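Local coordinates for packaging protein UL32 (Human herpesvirus 8 type M, PDB 6XF9) that forms a zinc-binding pentameric ring required for herpesviral packaging and probably helps bring new capsids to nuclear replication compartments, where viral DNA is cleaved and packaged, at residues Ser223-Leu228 / Ala303-Ala308; Ala211-Ala216 / Glu382-Arg387; Phe153-Phe158 / Leu421-Lys426; Phe81-Pro86 / Gln405-Asn410. All coordinates share one frame; numbering follows the deposited sequence.

Interaction 1: Ser223-Leu228 / Ala303-Ala308; sequences SLLPAL and AAHPEA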
loop_
_atom_site.group_PDB
_atom_site.type_symbol
_atom_site.label_atom_id
_atom_site.label_comp_id
_atom_site.label_asym_id
_atom_site.label_seq_id
_atom_site.Cartn_x
_atom_site.Cartn_y
_atom_site.Cartn_z
ATOM N N SER D 223 13.024 50.875 -23.018
ATOM C CA SER D 223 12.851 49.987 -21.878
ATOM C C SER D 223 11.497 50.209 -21.243
ATOM O O SER D 223 11.070 51.349 -21.044
ATOM C CB SER D 223 13.947 50.233 -20.847
ATOM O OG SER D 223 13.497 49.893 -19.548
ATOM N N LEU D 224 10.821 49.114 -20.906
ATOM C CA LEU D 224 9.533 49.206 -20.228
ATOM C C LEU D 224 9.671 49.282 -18.718
ATOM O O LEU D 224 8.649 49.359 -18.023
ATOM C CB LEU D 224 8.635 48.024 -20.608
ATOM C CG LEU D 224 8.433 47.814 -22.112
ATOM C CD1 LEU D 224 7.440 46.715 -22.400
ATOM C CD2 LEU D 224 7.976 49.106 -22.749
ATOM N N LEU D 225 10.896 49.241 -18.191
ATOM C CA LEU D 225 11.079 49.317 -16.742
ATOM C C LEU D 225 10.369 50.484 -16.068
ATOM O O LEU D 225 9.729 50.255 -15.023
ATOM C CB LEU D 225 12.571 49.380 -16.411
ATOM C CG LEU D 225 13.169 48.016 -16.178
ATOM C CD1 LEU D 225 14.619 48.156 -15.754
ATOM C CD2 LEU D 225 12.333 47.369 -15.109
ATOM N N PRO D 226 10.402 51.722 -16.592
ATOM C CA PRO D 226 9.685 52.801 -15.894
ATOM C C PRO D 226 8.203 52.508 -15.736
ATOM O O PRO D 226 7.638 52.761 -14.661
ATOM C CB PRO D 226 9.957 54.022 -16.783
ATOM C CG PRO D 226 11.240 53.694 -17.470
ATOM C CD PRO D 226 11.135 52.246 -17.763
ATOM N N ALA D 227 7.555 51.984 -16.784
ATOM C CA ALA D 227 6.132 51.665 -16.690
ATOM C C ALA D 227 5.880 50.648 -15.590
ATOM O O ALA D 227 4.911 50.765 -14.829
ATOM C CB ALA D 227 5.626 51.134 -18.026
ATOM N N LEU D 228 6.718 49.612 -15.529
ATOM C CA LEU D 228 6.653 48.645 -14.437
ATOM C C LEU D 228 6.828 49.333 -13.090
ATOM O O LEU D 228 5.971 49.221 -12.206
ATOM C CB LEU D 228 7.721 47.564 -14.656
ATOM C CG LEU D 228 8.114 46.609 -13.527
ATOM C CD1 LEU D 228 7.005 45.629 -13.226
ATOM C CD2 LEU D 228 9.394 45.868 -13.907
ATOM N N ALA D 303 11.130 40.554 -19.660
ATOM C CA ALA D 303 10.208 41.036 -20.677
ATOM C C ALA D 303 10.209 42.549 -20.838
ATOM O O ALA D 303 9.723 43.053 -21.857
ATOM C CB ALA D 303 8.780 40.599 -20.342
ATOM N N ALA D 304 10.750 43.283 -19.875
ATOM C CA ALA D 304 10.612 44.726 -19.851
ATOM C C ALA D 304 11.873 45.461 -20.281
ATOM O O ALA D 304 11.804 46.670 -20.533
ATOM C CB ALA D 304 10.234 45.180 -18.438
ATOM N N HIS D 305 13.003 44.768 -20.419
ATOM C CA HIS D 305 14.249 45.458 -20.635
ATOM C C HIS D 305 15.176 44.682 -21.556
ATOM O O HIS D 305 15.345 43.463 -21.386
ATOM C CB HIS D 305 14.956 45.708 -19.310
ATOM C CG HIS D 305 16.062 46.710 -19.403
ATOM N ND1 HIS D 305 17.229 46.473 -20.098
ATOM C CD2 HIS D 305 16.182 47.950 -18.874
ATOM C CE1 HIS D 305 18.020 47.527 -19.994
ATOM N NE2 HIS D 305 17.411 48.433 -19.251
ATOM N N PRO D 306 15.850 45.380 -22.480
ATOM C CA PRO D 306 16.533 44.676 -23.581
ATOM C C PRO D 306 17.751 43.881 -23.173
ATOM O O PRO D 306 18.142 42.982 -23.921
ATOM C CB PRO D 306 16.924 45.814 -24.537
ATOM C CG PRO D 306 15.954 46.923 -24.224
ATOM C CD PRO D 306 15.741 46.828 -22.739
ATOM N N GLU D 307 18.426 44.216 -22.080
ATOM C CA GLU D 307 19.635 43.484 -21.718
ATOM C C GLU D 307 19.477 42.616 -20.476
ATOM O O GLU D 307 20.472 42.066 -19.996
ATOM C CB GLU D 307 20.808 44.453 -21.586
ATOM C CG GLU D 307 20.388 45.778 -21.039
ATOM C CD GLU D 307 21.458 46.859 -21.146
ATOM O OE1 GLU D 307 22.654 46.520 -21.289
ATOM O OE2 GLU D 307 21.084 48.059 -21.095
ATOM N N ALA D 308 18.246 42.431 -19.971
ATOM C CA ALA D 308 18.075 41.566 -18.802
ATOM C C ALA D 308 18.383 40.110 -19.134
ATOM O O ALA D 308 19.159 39.485 -18.386
ATOM C CB ALA D 308 16.664 41.730 -18.219
#

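Interaction 2: Ala211-Ala216 / Glu382-Arg387; sequences ATFCGA and EDVLFR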
loop_
_atom_site.group_PDB
_atom_site.type_symbol
_atom_site.label_atom_id
_atom_site.label_comp_id
_atom_site.label_asym_id
_atom_site.label_seq_id
_atom_site.Cartn_x
_atom_site.Cartn_y
_atom_site.Cartn_z
ATOM N N ALA D 211 17.208 37.133 -39.265
ATOM C CA ALA D 211 17.415 38.156 -40.280
ATOM C C ALA D 211 16.740 39.461 -39.891
ATOM O O ALA D 211 17.324 40.538 -40.056
ATOM C CB ALA D 211 16.880 37.662 -41.620
ATOM N N THR D 212 15.546 39.385 -39.310
ATOM C CA THR D 212 14.788 40.598 -39.044
ATOM C C THR D 212 15.271 41.351 -37.816
ATOM O O THR D 212 15.150 42.577 -37.767
ATOM C CB THR D 212 13.314 40.265 -38.880
ATOM O OG1 THR D 212 12.878 39.561 -40.042
ATOM C CG2 THR D 212 12.501 41.523 -38.745
ATOM N N PHE D 213 15.807 40.671 -36.810
ATOM C CA PHE D 213 16.023 41.323 -35.526
ATOM C C PHE D 213 17.464 41.354 -35.078
ATOM O O PHE D 213 17.806 42.186 -34.231
ATOM C CB PHE D 213 15.190 40.645 -34.431
ATOM C CG PHE D 213 13.709 40.681 -34.688
ATOM C CD1 PHE D 213 12.977 41.831 -34.436
ATOM C CD2 PHE D 213 13.051 39.568 -35.165
ATOM C CE1 PHE D 213 11.613 41.868 -34.667
ATOM C CE2 PHE D 213 11.687 39.595 -35.390
ATOM C CZ PHE D 213 10.967 40.745 -35.144
ATOM N N CYS D 214 18.303 40.474 -35.593
ATOM C CA CYS D 214 19.643 40.304 -35.071
ATOM C C CYS D 214 20.649 41.135 -35.867
ATOM O O CYS D 214 20.447 41.448 -37.046
ATOM C CB CYS D 214 20.004 38.818 -35.077
ATOM S SG CYS D 214 18.911 37.839 -33.917
ATOM N N GLY D 215 21.762 41.459 -35.201
ATOM C CA GLY D 215 22.839 42.269 -35.748
ATOM C C GLY D 215 23.041 43.498 -34.879
ATOM O O GLY D 215 22.058 44.149 -34.490
ATOM N N ALA D 216 24.305 43.837 -34.578
ATOM C CA ALA D 216 24.576 44.977 -33.701
ATOM C C ALA D 216 24.081 46.276 -34.305
ATOM O O ALA D 216 23.765 47.226 -33.572
ATOM C CB ALA D 216 26.076 45.089 -33.412
ATOM N N GLU D 382 15.324 38.447 -26.393
ATOM C CA GLU D 382 15.433 39.904 -26.284
ATOM C C GLU D 382 15.558 40.573 -27.643
ATOM O O GLU D 382 15.257 41.767 -27.766
ATOM C CB GLU D 382 16.620 40.304 -25.402
ATOM C CG GLU D 382 17.999 39.855 -25.868
ATOM C CD GLU D 382 18.277 38.393 -25.623
ATOM O OE1 GLU D 382 19.477 38.019 -25.610
ATOM O OE2 GLU D 382 17.308 37.614 -25.425
ATOM N N ASP D 383 16.041 39.843 -28.651
ATOM C CA ASP D 383 16.135 40.388 -29.998
ATOM C C ASP D 383 14.751 40.608 -30.597
ATOM O O ASP D 383 14.450 41.702 -31.077
ATOM C CB ASP D 383 16.958 39.451 -30.868
ATOM C CG ASP D 383 18.336 39.203 -30.294
ATOM O OD1 ASP D 383 18.966 40.169 -29.810
ATOM O OD2 ASP D 383 18.792 38.041 -30.307
ATOM N N VAL D 384 13.898 39.577 -30.603
ATOM C CA VAL D 384 12.532 39.741 -31.103
ATOM C C VAL D 384 11.846 40.881 -30.381
ATOM O O VAL D 384 11.200 41.739 -30.992
ATOM C CB VAL D 384 11.723 38.440 -30.951
ATOM C CG1 VAL D 384 10.299 38.682 -31.350
ATOM C CG2 VAL D 384 12.311 37.341 -31.800
ATOM N N LEU D 385 11.966 40.905 -29.063
ATOM C CA LEU D 385 11.133 41.812 -28.297
ATOM C C LEU D 385 11.581 43.255 -28.462
ATOM O O LEU D 385 10.746 44.169 -28.457
ATOM C CB LEU D 385 11.144 41.419 -26.825
ATOM C CG LEU D 385 10.435 40.123 -26.443
ATOM C CD1 LEU D 385 10.234 40.122 -24.919
ATOM C CD2 LEU D 385 9.106 39.935 -27.199
ATOM N N PHE D 386 12.893 43.492 -28.570
ATOM C CA PHE D 386 13.403 44.838 -28.353
ATOM C C PHE D 386 14.252 45.424 -29.465
ATOM O O PHE D 386 14.493 46.632 -29.437
ATOM C CB PHE D 386 14.184 44.907 -27.027
ATOM C CG PHE D 386 13.282 45.111 -25.846
ATOM C CD1 PHE D 386 12.640 46.324 -25.659
ATOM C CD2 PHE D 386 13.002 44.074 -24.985
ATOM C CE1 PHE D 386 11.769 46.513 -24.610
ATOM C CE2 PHE D 386 12.141 44.253 -23.927
ATOM C CZ PHE D 386 11.526 45.475 -23.739
ATOM N N ARG D 387 14.688 44.647 -30.440
ATOM C CA ARG D 387 15.426 45.209 -31.557
ATOM C C ARG D 387 14.491 45.640 -32.674
ATOM O O ARG D 387 13.501 44.960 -32.986
ATOM C CB ARG D 387 16.457 44.214 -32.067
ATOM C CG ARG D 387 17.529 44.025 -31.034
ATOM C CD ARG D 387 18.843 43.658 -31.628
ATOM N NE ARG D 387 19.857 43.698 -30.582
ATOM C CZ ARG D 387 20.461 44.813 -30.186
ATOM N NH1 ARG D 387 20.141 45.969 -30.757
ATOM N NH2 ARG D 387 21.386 44.774 -29.232
#

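Interaction 3: Phe153-Phe158 / Leu421-Lys426; sequences FLKSEF and LVFLFK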
loop_
_atom_site.group_PDB
_atom_site.type_symbol
_atom_site.label_atom_id
_atom_site.label_comp_id
_atom_site.label_asym_id
_atom_site.label_seq_id
_atom_site.Cartn_x
_atom_site.Cartn_y
_atom_site.Cartn_z
ATOM N N PHE D 153 -7.000 21.583 -19.342
ATOM C CA PHE D 153 -7.840 21.312 -18.181
ATOM C C PHE D 153 -7.040 21.447 -16.886
ATOM O O PHE D 153 -7.392 22.229 -15.995
ATOM C CB PHE D 153 -8.438 19.909 -18.322
ATOM C CG PHE D 153 -9.340 19.511 -17.188
ATOM C CD1 PHE D 153 -10.656 19.969 -17.138
ATOM C CD2 PHE D 153 -8.878 18.667 -16.178
ATOM C CE1 PHE D 153 -11.491 19.610 -16.100
ATOM C CE2 PHE D 153 -9.700 18.296 -15.146
ATOM C CZ PHE D 153 -11.014 18.765 -15.102
ATOM N N LEU D 154 -5.938 20.690 -16.778
ATOM C CA LEU D 154 -5.083 20.743 -15.593
ATOM C C LEU D 154 -4.575 22.157 -15.322
ATOM O O LEU D 154 -4.516 22.600 -14.167
ATOM C CB LEU D 154 -3.907 19.783 -15.765
ATOM C CG LEU D 154 -4.265 18.300 -15.764
ATOM C CD1 LEU D 154 -3.064 17.453 -15.991
ATOM C CD2 LEU D 154 -4.836 17.968 -14.417
ATOM N N LYS D 155 -4.163 22.878 -16.363
ATOM C CA LYS D 155 -3.673 24.231 -16.142
ATOM C C LYS D 155 -4.762 25.105 -15.558
ATOM O O LYS D 155 -4.561 25.737 -14.518
ATOM C CB LYS D 155 -3.117 24.809 -17.442
ATOM C CG LYS D 155 -1.670 24.428 -17.674
ATOM C CD LYS D 155 -1.120 25.005 -18.929
ATOM C CE LYS D 155 -1.386 24.084 -20.084
ATOM N NZ LYS D 155 -0.885 24.686 -21.354
ATOM N N SER D 156 -5.942 25.117 -16.183
ATOM C CA SER D 156 -7.049 25.934 -15.684
ATOM C C SER D 156 -7.351 25.632 -14.219
ATOM O O SER D 156 -7.506 26.549 -13.400
ATOM C CB SER D 156 -8.309 25.671 -16.519
ATOM O OG SER D 156 -8.147 26.026 -17.875
ATOM N N GLU D 157 -7.432 24.342 -13.866
ATOM C CA GLU D 157 -7.793 23.967 -12.499
ATOM C C GLU D 157 -6.797 24.534 -11.501
ATOM O O GLU D 157 -7.185 25.198 -10.529
ATOM C CB GLU D 157 -7.882 22.448 -12.363
ATOM C CG GLU D 157 -9.014 21.871 -13.179
ATOM C CD GLU D 157 -10.375 22.332 -12.662
ATOM O OE1 GLU D 157 -10.724 21.962 -11.506
ATOM O OE2 GLU D 157 -11.080 23.071 -13.405
ATOM N N PHE D 158 -5.501 24.310 -11.732
ATOM C CA PHE D 158 -4.543 24.779 -10.737
ATOM C C PHE D 158 -4.356 26.288 -10.767
ATOM O O PHE D 158 -3.937 26.862 -9.766
ATOM C CB PHE D 158 -3.215 24.077 -10.897
ATOM C CG PHE D 158 -3.197 22.722 -10.298
ATOM C CD1 PHE D 158 -3.920 21.696 -10.874
ATOM C CD2 PHE D 158 -2.477 22.476 -9.126
ATOM C CE1 PHE D 158 -3.906 20.413 -10.311
ATOM C CE2 PHE D 158 -2.453 21.210 -8.555
ATOM C CZ PHE D 158 -3.170 20.173 -9.150
ATOM N N LEU D 421 3.363 21.173 -15.834
ATOM C CA LEU D 421 3.926 20.864 -14.527
ATOM C C LEU D 421 4.391 22.119 -13.807
ATOM O O LEU D 421 4.248 22.228 -12.587
ATOM C CB LEU D 421 5.076 19.870 -14.661
ATOM C CG LEU D 421 4.590 18.481 -15.034
ATOM C CD1 LEU D 421 5.766 17.630 -15.373
ATOM C CD2 LEU D 421 3.817 17.897 -13.876
ATOM N N VAL D 422 4.897 23.103 -14.535
ATOM C CA VAL D 422 5.316 24.330 -13.869
ATOM C C VAL D 422 4.120 25.021 -13.228
ATOM O O VAL D 422 4.210 25.532 -12.102
ATOM C CB VAL D 422 6.045 25.240 -14.870
ATOM C CG1 VAL D 422 6.230 26.629 -14.297
ATOM C CG2 VAL D 422 7.377 24.610 -15.250
ATOM N N PHE D 423 2.969 25.030 -13.915
ATOM C CA PHE D 423 1.771 25.654 -13.349
ATOM C C PHE D 423 1.176 24.843 -12.211
ATOM O O PHE D 423 0.574 25.413 -11.293
ATOM C CB PHE D 423 0.732 25.875 -14.437
ATOM C CG PHE D 423 0.946 27.138 -15.171
ATOM C CD1 PHE D 423 0.647 28.339 -14.571
ATOM C CD2 PHE D 423 1.531 27.140 -16.412
ATOM C CE1 PHE D 423 0.884 29.525 -15.214
ATOM C CE2 PHE D 423 1.775 28.335 -17.060
ATOM C CZ PHE D 423 1.447 29.525 -16.456
ATOM N N LEU D 424 1.259 23.520 -12.290
ATOM C CA LEU D 424 0.851 22.693 -11.165
ATOM C C LEU D 424 1.684 23.012 -9.922
ATOM O O LEU D 424 1.136 23.265 -8.843
ATOM C CB LEU D 424 0.951 21.220 -11.572
ATOM C CG LEU D 424 -0.358 20.654 -12.168
ATOM C CD1 LEU D 424 -1.000 21.540 -13.223
ATOM C CD2 LEU D 424 -0.126 19.280 -12.759
ATOM N N PHE D 425 3.012 23.101 -10.078
ATOM C CA PHE D 425 3.896 23.391 -8.947
ATOM C C PHE D 425 3.627 24.774 -8.358
ATOM O O PHE D 425 3.440 24.916 -7.146
ATOM C CB PHE D 425 5.351 23.263 -9.391
ATOM C CG PHE D 425 6.349 23.620 -8.325
ATOM C CD1 PHE D 425 6.752 22.685 -7.390
ATOM C CD2 PHE D 425 6.911 24.879 -8.283
ATOM C CE1 PHE D 425 7.683 23.008 -6.419
ATOM C CE2 PHE D 425 7.845 25.212 -7.325
ATOM C CZ PHE D 425 8.232 24.272 -6.387
ATOM N N LYS D 426 3.588 25.814 -9.190
ATOM C CA LYS D 426 3.225 27.125 -8.658
ATOM C C LYS D 426 1.878 27.070 -7.941
ATOM O O LYS D 426 1.604 27.889 -7.053
ATOM C CB LYS D 426 3.211 28.170 -9.777
ATOM C CG LYS D 426 4.576 28.412 -10.395
ATOM C CD LYS D 426 5.653 28.610 -9.329
ATOM C CE LYS D 426 5.737 30.055 -8.923
ATOM N NZ LYS D 426 6.511 30.253 -7.679
#

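Interaction 4: Phe81-Pro86 / Gln405-Asn410; sequences FCLYAP and QLLDAN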
loop_
_atom_site.group_PDB
_atom_site.type_symbol
_atom_site.label_atom_id
_atom_site.label_comp_id
_atom_site.label_asym_id
_atom_site.label_seq_id
_atom_site.Cartn_x
_atom_site.Cartn_y
_atom_site.Cartn_z
ATOM N N PHE D 81 5.448 37.654 -31.014
ATOM C CA PHE D 81 6.160 38.245 -29.889
ATOM C C PHE D 81 5.815 37.538 -28.593
ATOM O O PHE D 81 6.697 37.247 -27.778
ATOM C CB PHE D 81 5.822 39.736 -29.788
ATOM C CG PHE D 81 6.753 40.623 -30.567
ATOM C CD1 PHE D 81 6.956 40.422 -31.923
ATOM C CD2 PHE D 81 7.376 41.702 -29.952
ATOM C CE1 PHE D 81 7.809 41.234 -32.641
ATOM C CE2 PHE D 81 8.227 42.524 -30.677
ATOM C CZ PHE D 81 8.436 42.283 -32.026
ATOM N N CYS D 82 4.534 37.245 -28.390
ATOM C CA CYS D 82 4.118 36.558 -27.173
ATOM C C CYS D 82 4.787 35.195 -27.067
ATOM O O CYS D 82 5.274 34.813 -26.001
ATOM C CB CYS D 82 2.603 36.409 -27.178
ATOM S SG CYS D 82 1.716 37.961 -26.972
ATOM N N LEU D 83 4.836 34.463 -28.178
ATOM C CA LEU D 83 5.483 33.162 -28.233
ATOM C C LEU D 83 6.926 33.228 -27.752
ATOM O O LEU D 83 7.452 32.248 -27.210
ATOM C CB LEU D 83 5.412 32.649 -29.668
ATOM C CG LEU D 83 5.877 31.240 -29.964
ATOM C CD1 LEU D 83 5.101 30.309 -29.069
ATOM C CD2 LEU D 83 5.643 30.915 -31.437
ATOM N N TYR D 84 7.583 34.373 -27.938
ATOM C CA TYR D 84 8.974 34.568 -27.551
ATOM C C TYR D 84 9.099 35.527 -26.376
ATOM O O TYR D 84 10.137 36.151 -26.176
ATOM C CB TYR D 84 9.794 35.046 -28.748
ATOM C CG TYR D 84 10.028 33.932 -29.713
ATOM C CD1 TYR D 84 9.095 33.618 -30.662
ATOM C CD2 TYR D 84 11.157 33.147 -29.632
ATOM C CE1 TYR D 84 9.302 32.553 -31.536
ATOM C CE2 TYR D 84 11.363 32.094 -30.492
ATOM C CZ TYR D 84 10.430 31.806 -31.427
ATOM O OH TYR D 84 10.623 30.760 -32.285
ATOM N N ALA D 85 8.053 35.628 -25.574
ATOM C CA ALA D 85 8.044 36.485 -24.407
ATOM C C ALA D 85 7.794 35.662 -23.142
ATOM O O ALA D 85 7.077 34.655 -23.182
ATOM C CB ALA D 85 6.968 37.571 -24.532
ATOM N N PRO D 86 8.380 36.054 -22.010
ATOM C CA PRO D 86 8.118 35.340 -20.760
ATOM C C PRO D 86 6.703 35.572 -20.286
ATOM O O PRO D 86 5.966 36.407 -20.798
ATOM C CB PRO D 86 9.121 35.941 -19.777
ATOM C CG PRO D 86 9.446 37.293 -20.355
ATOM C CD PRO D 86 9.378 37.129 -21.840
ATOM N N GLN D 405 3.270 29.842 -40.499
ATOM C CA GLN D 405 4.449 28.977 -40.503
ATOM C C GLN D 405 5.339 29.165 -39.276
ATOM O O GLN D 405 6.069 28.230 -38.900
ATOM C CB GLN D 405 5.292 29.198 -41.758
ATOM C CG GLN D 405 4.625 28.811 -43.044
ATOM C CD GLN D 405 4.123 27.404 -43.013
ATOM O OE1 GLN D 405 4.751 26.520 -42.420
ATOM N NE2 GLN D 405 2.974 27.171 -43.648
ATOM N N LEU D 406 5.329 30.347 -38.654
ATOM C CA LEU D 406 6.258 30.598 -37.562
ATOM C C LEU D 406 5.626 30.400 -36.192
ATOM O O LEU D 406 6.291 30.656 -35.177
ATOM C CB LEU D 406 6.824 32.018 -37.636
ATOM C CG LEU D 406 7.960 32.372 -38.587
ATOM C CD1 LEU D 406 7.928 33.870 -38.782
ATOM C CD2 LEU D 406 9.289 31.960 -38.056
ATOM N N LEU D 407 4.366 29.961 -36.129
ATOM C CA LEU D 407 3.656 29.895 -34.861
ATOM C C LEU D 407 3.389 28.468 -34.422
ATOM O O LEU D 407 2.626 28.253 -33.478
ATOM C CB LEU D 407 2.341 30.670 -34.939
ATOM C CG LEU D 407 2.528 32.159 -35.230
ATOM C CD1 LEU D 407 1.216 32.906 -35.208
ATOM C CD2 LEU D 407 3.534 32.791 -34.275
ATOM N N ASP D 408 4.038 27.517 -35.078
ATOM C CA ASP D 408 3.954 26.117 -34.700
ATOM C C ASP D 408 4.607 25.838 -33.334
ATOM O O ASP D 408 4.103 25.030 -32.553
ATOM C CB ASP D 408 4.592 25.233 -35.775
ATOM C CG ASP D 408 3.911 25.371 -37.122
ATOM O OD1 ASP D 408 2.938 26.147 -37.221
ATOM O OD2 ASP D 408 4.348 24.701 -38.082
ATOM N N ALA D 409 5.728 26.510 -33.058
ATOM C CA ALA D 409 6.505 26.265 -31.847
ATOM C C ALA D 409 7.578 27.331 -31.679
ATOM O O ALA D 409 8.176 27.792 -32.650
ATOM C CB ALA D 409 7.176 24.890 -31.864
ATOM N N ASN D 410 7.840 27.672 -30.420
ATOM C CA ASN D 410 8.955 28.528 -30.057
ATOM C C ASN D 410 10.213 27.696 -30.213
ATOM O O ASN D 410 10.315 26.624 -29.612
ATOM C CB ASN D 410 8.745 29.028 -28.620
ATOM C CG ASN D 410 9.964 29.733 -28.021
ATOM O OD1 ASN D 410 11.098 29.305 -28.210
ATOM N ND2 ASN D 410 9.723 30.811 -27.270
#

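Interaction 1: Ser223-Leu228 / Ala303-Ala308
One backbone hydrogen bond joins the two segments: Leu224 N donates to Ala304 O over 2.7 Å. The donor lies nearly along the C=O axis, with a C=O...N angle of 161°. Ala304 is the last helical residue of helix 297-304, so the carbonyl used here belongs to the final turn of that helix.

Each segment also has a side-chain-to-backbone bond of its own. Ser223 OG stands anti to its own backbone N (chi1 153°) and accepts from Leu225 N at 3.0 Å, capping the start of helix 225-235. In 303-308, the ND1 of His305 accepts from Glu307 N at 3.2 Å, almost straight and in the ring plane. The NE2 of the same ring is hydrogen-bonded to Asp348 OD2, so both ring nitrogens have partners and the imidazole is fixed in rotation; the carboxylate would be expected to polarise it.

Van der Waals contacts surround these bonds. The methyl of Ala304 meets Leu224 CB at 3.9 Å, and both side chains also rest on Thr90 of helix 89-106. On the other flank, His305 CD2 is approached obliquely by Leu225 CD1 at 3.5 Å and by Ser223 OG at 3.4 Å. The isobutyl group of Leu225 continues onto Leu350 and Leu354 of helix 349-357.

The whole is a buried junction between the end of one helix and the capped start of another. Helix 297-304 also carries Cys299, a ligand of the zinc site that Cys296, His366 and Cys373 complete.

Interaction 2: Ala211-Ala216 / Glu382-Arg387
Phe213, near the end of helix 207-213, lays its side chain across the backbone of the short helix 382-386. Phe213 CB starts 3.6 Å from Asp383 O and close to Asp383 CB. With CG anti to the carbonyl carbon (chi1 -60°), the ring then lies flat over the next residue: Val384 CA sits 3.9 Å from the Phe213 ring centroid, only 13° off the normal, a CH-pi contact. Thr212 CG2 covers the opposite face, so the ring is sandwiched. At the ring edge, Arg387 O lies in the plane, 3.5 Å from Phe213 CD1. Val384 O stands over the CA-covered face, 3.7 Å from Phe213 CE1. On that same face, Val384 CG2 lies 4.1 Å from Phe213 CD2, near the rim. The tip passes on to Phe81 of helix 71-83.

Beside the ring, Phe213 O faces the aliphatic part of Arg387, with Arg387 CD at 3.2 Å. Cys214 SG lies 3.6 Å from Asp383 OD2, while the other carboxylate oxygen, OD1, makes a long salt bridge to Arg387 NE within 382-387.

The two segments are thus held by van der Waals and CH-pi contact, and Arg387 O, in the ring plane, meets the weakly positive C-H rim, probably a mildly favourable match.

Interaction 3: Phe153-Phe158 / Leu421-Lys426
Helices 145-164 and 416-430 pack side by side in a buried contact within the largely helical body of the protein. Their axes come within 9.0 Å over these turns, and the N-to-C directions differ by 20°, so they run nearly parallel.

The centre of the contact is Leu424 on Phe158. With CG anti to the carbonyl carbon (chi1 -80°), the phenyl ring of Phe158 leans toward the other helix and presents a face to it. Leu424 CG sits over the middle of that face, 3.8 Å from the Phe158 ring centroid and 6° off the normal, a CH-pi contact. The Leu424 CD1 methyl lies over the CG-CD1 side of the ring, 3.8 Å from Phe158 CD1. Leu424 CD1 also bridges to the preceding turn, touching Leu154 CB at 4.2 Å and Leu154 O at 3.8 Å. At the opposite ortho position, Phe158 CD2 meets the backbone carbonyl Leu424 O at 3.7 Å. Ile441 of helix 435-451 touches both Phe158 and Leu424 and so extends the apolar cluster.

One turn earlier, Lys155 CD approaches the Phe423 ring obliquely, 4.2 Å from Phe423 CD2. Its ammonium group carries on to Gln419 and to a salt bridge with Glu416, both on helix 416-430. The Phe423 ring in turn meets His87 edge-to-face.

The interface is therefore apolar between the segments, with the CD1 methyl of Leu424 touching both Phe158 and Leu154. Lys155 NZ is met by the Glu416 carboxylate and the Gln419 side-chain oxygen, which is consistent with a protonated lysine.

Interaction 4: Phe81-Pro86 / Gln405-Asn410
Asn410 grips the backbone of Leu83 through its amide. Asn410 ND2 donates to Leu83 O over 2.7 Å in a fairly straight bond, approaching from 27° above the carbonyl plane. With CG anti to the backbone N (chi1 170°), the amide is also laid over one face of Tyr84, the planes 25° apart and stacked. Toward the ring's rim, Asn410 ND2 is 3.6 Å from Tyr84 CD2 and Asn410 OD1 3.6 Å from Tyr84 CE2. Leu83 slides past in the opposite direction, Leu83 CG 3.9 Å from Asn410 CB. Leu83 CD2 goes on to Leu407 CD2 at 4.0 Å and Leu406 O at 3.8 Å.

The contact joins the segment on helix 71-83 to the loop between helices 391-402 and 416-430, in a buried part of the fold. This loop leads to Cys415, a ligand of the zinc held also by Cys191, Cys192 and His452; the Ala409 side chain is about 11 Å from that metal.

Further out, every polar atom of the amide is engaged. ND2 has a second acceptor in Val379 O, and OD1 accepts from Leu412 N and Phe413 N. Tyr84 OH is bonded to Thr411 N, which fixes the ring beneath the amide, and Asp414 OD2 takes the backbone N of Asn410.

Interactions 1, 2 and 4 form one continuous patch, with centres 14 to 20 Å apart. Phe386 of interaction 2 links it to interaction 1: Phe386 CZ lies 3.4 Å from Ala304 O, and its ring packs on Pro306. Phe81 CZ lies 3.0 Å from Val384 O, joining interactions 4 and 2, while Pro86 CG meets Ala303 CB of interaction 1 at 3.4 Å. Interaction 3 stands apart, about 9 Å from interaction 4 at the nearest atoms, and across the chain's centre from interactions 1 and 2. The side chains of Ala303, Ala409 and Lys155 are about 11, 11 and 12 Å from a bound zinc, and none of the contacts supplies a metal ligand.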